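Long-range contacts in putative carbohydrate-active enzyme (Uncultured organism, PDB 5WH8), which probably hydrolyses O-glycosidic bonds in cellulose-like polysaccharides, this chain being the glycoside hydrolase family 5 (TIM-barrel) part of a longer, multi-modular cellulase: residues T69-G74 against L111-G116; C147-G152 against T186-V191. All blocks are in the same frame, centred on the assembly; numbering follows the deposited sequence.

Contact 1 (T69-G74 against L111-G116); sequences THEWGG and LNDGSG
His70 and Ser115 meet where two loops of the TIM barrel, following the adjacent parallel strands 62-68 and 103-109, turn toward each other. The non-polar part of the contact is small. Ser115 CB lies obliquely against the imidazole, 3.5 Å from ND1 of His70, and Asp113 CB packs against CB and CD2 of the same histidine. CG of His70 stands anti to its carbonyl carbon (chi1 -70°), which sets the ring on the side of 111-116. Thr69 helps to fix the ring's rotation: its OG1 lies in the ring plane, 2.7 Å from His70 ND1, in a hydrogen bond that either partner could donate.

One direct hydrogen bond crosses the contact. The chain of Glu71, extended beyond CG, brings OE2 to Asn112 ND2 at 3.1 Å; the N-H points at the oxygen with an angle of 151°, from above the carboxylate plane. Asn112 suits this place because its ND2 supplies an N-H for the carboxylate of Glu71.

Water completes the junction. One molecule donates to Glu71 OE2 and accepts from Asn112 N; a second accepts from Glu71 N and donates to Asp113 OD2 (3.0 Å), so both acidic side chains are tied in although their like charges would probably repel mildly.

Each loop is shaped by a beta turn, type II from Glu71 to Gly74 and type I' from Asn112 to Ser115. Gly73 and Gly114 take the third positions, where phi is positive; Asp113 is left-handed too. Ser115 OG locks the second turn, accepting from Leu111 N at 2.9 Å and donating to Asn112 O at 2.8 Å, an oxygen that also receives Ser115 N.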
loop_
_atom_site.group_PDB
_atom_site.type_symbol
_atom_site.label_atom_id
_atom_site.label_comp_id
_atom_site.label_asym_id
_atom_site.label_seq_id
_atom_site.Cartn_x
_atom_site.Cartn_y
_atom_site.Cartn_z
ATOM N N THR A 69 -4.043 -4.861 12.858
ATOM C CA THR A 69 -4.706 -6.033 13.404
ATOM C C THR A 69 -4.702 -5.953 14.925
ATOM O O THR A 69 -5.664 -6.364 15.585
ATOM C CB THR A 69 -4.037 -7.338 12.925
ATOM O OG1 THR A 69 -2.703 -7.419 13.433
ATOM C CG2 THR A 69 -4.013 -7.420 11.412
ATOM N N HIS A 70 -3.636 -5.359 15.468
ATOM C CA HIS A 70 -3.398 -5.266 16.904
ATOM C C HIS A 70 -3.082 -3.834 17.354
ATOM O O HIS A 70 -3.174 -2.899 16.560
ATOM C CB HIS A 70 -2.267 -6.216 17.283
ATOM C CG HIS A 70 -2.658 -7.654 17.174
ATOM N ND1 HIS A 70 -2.868 -8.280 15.961
ATOM C CD2 HIS A 70 -2.902 -8.583 18.126
ATOM C CE1 HIS A 70 -3.219 -9.537 16.175
ATOM N NE2 HIS A 70 -3.242 -9.747 17.479
ATOM N N GLU A 71 -2.709 -3.689 18.628
ATOM C CA GLU A 71 -2.649 -2.408 19.338
ATOM C C GLU A 71 -4.047 -1.836 19.508
ATOM O O GLU A 71 -5.034 -2.391 18.981
ATOM C CB GLU A 71 -1.723 -1.409 18.632
ATOM C CG GLU A 71 -0.331 -2.002 18.410
ATOM C CD GLU A 71 0.675 -1.035 17.801
ATOM O OE1 GLU A 71 0.880 0.070 18.360
ATOM O OE2 GLU A 71 1.277 -1.396 16.763
ATOM N N TRP A 72 -4.154 -0.748 20.264
ATOM C CA TRP A 72 -5.473 -0.273 20.655
ATOM C C TRP A 72 -6.345 -0.069 19.419
ATOM O O TRP A 72 -5.944 0.597 18.471
ATOM C CB TRP A 72 -5.422 1.039 21.453
ATOM C CG TRP A 72 -6.830 1.390 21.863
ATOM C CD1 TRP A 72 -7.498 0.953 22.977
ATOM C CD2 TRP A 72 -7.765 2.185 21.118
ATOM N NE1 TRP A 72 -8.792 1.434 22.967
ATOM C CE2 TRP A 72 -8.979 2.193 21.841
ATOM C CE3 TRP A 72 -7.698 2.884 19.903
ATOM C CZ2 TRP A 72 -10.109 2.878 21.397
ATOM C CZ3 TRP A 72 -8.821 3.563 19.460
ATOM C CH2 TRP A 72 -10.014 3.552 20.203
ATOM N N GLY A 73 -7.548 -0.644 19.439
ATOM C CA GLY A 73 -8.507 -0.440 18.367
ATOM C C GLY A 73 -8.263 -1.253 17.116
ATOM O O GLY A 73 -8.961 -1.075 16.103
ATOM N N GLY A 74 -7.280 -2.142 17.170
ATOM C CA GLY A 74 -6.952 -2.986 16.027
ATOM C C GLY A 74 -8.112 -3.881 15.641
ATOM O O GLY A 74 -9.018 -4.087 16.446
ATOM N N LEU A 111 1.970 -6.245 12.486
ATOM C CA LEU A 111 3.181 -5.596 12.946
ATOM C C LEU A 111 3.616 -6.083 14.339
ATOM O O LEU A 111 4.571 -6.850 14.452
ATOM C CB LEU A 111 2.980 -4.082 12.934
ATOM C CG LEU A 111 4.180 -3.193 13.276
ATOM C CD1 LEU A 111 5.375 -3.437 12.343
ATOM C CD2 LEU A 111 3.714 -1.759 13.228
ATOM N N ASN A 112 2.897 -5.659 15.384
ATOM C CA ASN A 112 3.327 -5.881 16.772
ATOM C C ASN A 112 2.392 -6.812 17.558
ATOM O O ASN A 112 1.423 -7.339 17.016
ATOM C CB ASN A 112 3.429 -4.539 17.530
ATOM C CG ASN A 112 4.533 -3.626 17.000
ATOM O OD1 ASN A 112 5.635 -4.074 16.664
ATOM N ND2 ASN A 112 4.237 -2.327 16.935
ATOM N N ASP A 113 2.706 -7.009 18.839
ATOM C CA ASP A 113 1.884 -7.819 19.748
ATOM C C ASP A 113 1.680 -9.272 19.272
ATOM O O ASP A 113 0.645 -9.876 19.550
ATOM C CB ASP A 113 0.515 -7.148 19.974
ATOM C CG ASP A 113 0.629 -5.793 20.675
ATOM O OD1 ASP A 113 1.754 -5.416 21.078
ATOM O OD2 ASP A 113 -0.405 -5.109 20.847
ATOM N N GLY A 114 2.674 -9.828 18.579
ATOM C CA GLY A 114 2.622 -11.203 18.115
ATOM C C GLY A 114 2.171 -11.339 16.665
ATOM O O GLY A 114 2.384 -12.382 16.033
ATOM N N SER A 115 1.559 -10.293 16.121
ATOM C CA SER A 115 1.077 -10.371 14.744
ATOM C C SER A 115 2.227 -10.372 13.731
ATOM O O SER A 115 1.992 -10.603 12.544
ATOM C CB SER A 115 0.082 -9.230 14.430
ATOM O OG SER A 115 0.694 -7.947 14.384
ATOM N N GLY A 116 3.453 -10.159 14.206
ATOM C CA GLY A 116 4.656 -10.200 13.374
ATOM C C GLY A 116 4.782 -11.521 12.627
ATOM O O GLY A 116 5.346 -11.592 11.541
HETATM O O HOH W 1 0.696 -3.813 15.706
HETATM O O HOH W 2 -3.383 -5.713 20.615
#

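Contact 2 (C147-G152 against T186-V191)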
loop_
_atom_site.group_PDB
_atom_site.type_symbol
_atom_site.label_atom_id
_atom_site.label_comp_id
_atom_site.label_asym_id
_atom_site.label_seq_id
_atom_site.Cartn_x
_atom_site.Cartn_y
_atom_site.Cartn_z
ATOM N N CYS A 147 -0.372 -9.103 4.302
ATOM C CA CYS A 147 0.372 -9.007 5.583
ATOM C C CYS A 147 1.502 -7.962 5.540
ATOM O O CYS A 147 2.625 -8.253 5.154
ATOM C CB CYS A 147 0.961 -10.375 6.001
ATOM S SG CYS A 147 1.925 -11.247 4.738
ATOM N N ASN A 148 1.190 -6.758 5.998
ATOM C CA ASN A 148 2.116 -5.604 5.997
ATOM C C ASN A 148 3.626 -5.891 6.203
ATOM O O ASN A 148 4.435 -5.770 5.257
ATOM C CB ASN A 148 1.622 -4.633 7.084
ATOM C CG ASN A 148 2.577 -3.481 7.355
ATOM O OD1 ASN A 148 2.990 -2.775 6.440
ATOM N ND2 ASN A 148 2.911 -3.275 8.631
ATOM N N GLU A 149 4.004 -6.212 7.439
ATOM C CA GLU A 149 5.418 -6.402 7.831
ATOM C C GLU A 149 5.612 -7.616 8.735
ATOM O O GLU A 149 5.631 -7.490 9.967
ATOM C CB GLU A 149 5.979 -5.161 8.548
ATOM C CG GLU A 149 6.268 -4.018 7.574
ATOM C CD GLU A 149 6.824 -2.781 8.249
ATOM O OE1 GLU A 149 7.005 -2.775 9.489
ATOM O OE2 GLU A 149 7.106 -1.786 7.543
ATOM N N PRO A 150 5.764 -8.813 8.137
ATOM C CA PRO A 150 6.230 -9.962 8.919
ATOM C C PRO A 150 7.535 -9.595 9.612
ATOM O O PRO A 150 8.363 -8.923 9.006
ATOM C CB PRO A 150 6.419 -11.062 7.857
ATOM C CG PRO A 150 5.507 -10.657 6.742
ATOM C CD PRO A 150 5.619 -9.151 6.716
ATOM N N ASN A 151 7.698 -9.980 10.863
ATOM C CA ASN A 151 8.920 -9.655 11.592
ATOM C C ASN A 151 9.096 -10.541 12.810
ATOM O O ASN A 151 8.140 -11.121 13.335
ATOM C CB ASN A 151 8.950 -8.168 12.001
ATOM C CG ASN A 151 7.917 -7.811 13.067
ATOM O OD1 ASN A 151 8.206 -7.849 14.273
ATOM N ND2 ASN A 151 6.711 -7.442 12.625
ATOM N N GLY A 152 10.359 -10.621 13.227
ATOM C CA GLY A 152 10.801 -11.482 14.307
ATOM C C GLY A 152 11.879 -12.417 13.770
ATOM O O GLY A 152 11.853 -12.780 12.595
ATOM N N THR A 186 11.648 -9.710 7.975
ATOM C CA THR A 186 12.408 -8.583 8.512
ATOM C C THR A 186 11.772 -7.234 8.078
ATOM O O THR A 186 12.397 -6.350 7.485
ATOM C CB THR A 186 13.899 -8.676 8.120
ATOM O OG1 THR A 186 14.393 -10.002 8.391
ATOM C CG2 THR A 186 14.717 -7.681 8.923
ATOM N N TRP A 187 10.491 -7.100 8.416
ATOM C CA TRP A 187 9.710 -5.893 8.146
ATOM C C TRP A 187 9.691 -5.573 6.654
ATOM O O TRP A 187 9.879 -4.419 6.231
ATOM C CB TRP A 187 10.228 -4.686 8.945
ATOM C CG TRP A 187 10.123 -4.840 10.455
ATOM C CD1 TRP A 187 9.019 -4.598 11.239
ATOM C CD2 TRP A 187 11.146 -5.295 11.345
ATOM N NE1 TRP A 187 9.308 -4.858 12.561
ATOM C CE2 TRP A 187 10.606 -5.276 12.653
ATOM C CE3 TRP A 187 12.476 -5.680 11.170
ATOM C CZ2 TRP A 187 11.340 -5.658 13.767
ATOM C CZ3 TRP A 187 13.204 -6.058 12.290
ATOM C CH2 TRP A 187 12.631 -6.028 13.572
ATOM N N SER A 188 9.406 -6.620 5.876
ATOM C CA SER A 188 9.344 -6.560 4.404
ATOM C C SER A 188 10.634 -5.983 3.811
ATOM O O SER A 188 10.618 -5.107 2.920
ATOM C CB SER A 188 8.092 -5.799 3.930
ATOM O OG SER A 188 6.963 -6.620 4.137
ATOM N N GLN A 189 11.756 -6.555 4.263
ATOM C CA GLN A 189 13.066 -6.312 3.653
ATOM C C GLN A 189 13.556 -7.489 2.821
ATOM O O GLN A 189 14.242 -7.281 1.822
ATOM C CB GLN A 189 14.110 -5.979 4.725
ATOM C CG GLN A 189 13.840 -4.630 5.410
ATOM C CD GLN A 189 14.690 -4.392 6.646
ATOM O OE1 GLN A 189 15.765 -4.975 6.801
ATOM N NE2 GLN A 189 14.187 -3.573 7.549
ATOM N N ASP A 190 13.220 -8.708 3.230
ATOM C CA ASP A 190 13.907 -9.908 2.703
ATOM C C ASP A 190 13.264 -10.442 1.399
ATOM O O ASP A 190 12.946 -11.632 1.254
ATOM C CB ASP A 190 13.962 -11.001 3.783
ATOM C CG ASP A 190 14.867 -10.628 4.965
ATOM O OD1 ASP A 190 15.684 -9.680 4.871
ATOM O OD2 ASP A 190 14.741 -11.272 6.027
ATOM N N VAL A 191 13.104 -9.548 0.440
ATOM C CA VAL A 191 12.588 -9.916 -0.860
ATOM C C VAL A 191 13.555 -10.874 -1.565
ATOM O O VAL A 191 13.108 -11.707 -2.350
ATOM C CB VAL A 191 12.307 -8.642 -1.730
ATOM C CG1 VAL A 191 11.122 -7.878 -1.144
ATOM C CG2 VAL A 191 13.526 -7.725 -1.818
HETATM O O HOH W 3 7.696 -4.804 15.146
HETATM O O HOH W 4 10.965 -11.772 10.013
#
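Asn151 lies over one face of the Trp187 indole, its CB 3.4 Å from the centroid of the five-membered ring in a CH-pi contact. Its amide runs almost parallel to the ring, 9° between the planes. At the indole edge, Glu149 OE1 approaches CD1 of Trp187 at 3.2 Å, its carboxylate standing nearly perpendicular to the ring, while an in-plane water accepts from Trp187 NE1 and donates to Asn151 OD1. Asn151 suits this place because its ND2 bonds Glu149 O (2.9 Å) and also Leu111 O, which together hold the amide nearly parallel to the indole.

Backbone polarity is met as well. Trp187 N donates to Pro150 O at 2.9 Å, and Ser188 OG donates to Asn148 O at 2.9 Å, in the carbonyl plane, while accepting from Thr184 N. Thr186, Trp187 and Ser188 all have positive phi and psi near 50°, forming a left-handed helical turn that places Trp187 N and Ser188 OG within bonding distance of the carbonyls of 147-152.

Asn148-Glu149-Pro150 matches the family 5 signature, whose glutamate is the acid/base in relatives. The contact joins the loops after neighbouring strands 142-145 and 180-182; Glu149 OE2 bonds His209 of strand 204-211, Asn148 bonds Arg64 of strand 62-68, and both side chains touch Glu237 of strand 233-239.

Both contacts join loops that follow neighbouring barrel strands: contact 1 those after the second and third, contact 2 those after the fourth and fifth. Contact 1 has mostly partly exposed side chains; contact 2 has more buried residues near the probable active site, with an exposed indole at its outer side. Waters bridge both, but the direct bond of contact 1 runs between side chains, whereas contact 2 uses bonds to backbone carbonyls and a CH-pi contact. They meet directly between 111-116 and 147-152: Asn151 ND2 probably bonds Leu111 O at 2.9 Å, Asn151 N probably bonds Gly116 O, and Leu111 CD1 packs against Glu149 OE1. Four successive loops are thereby linked.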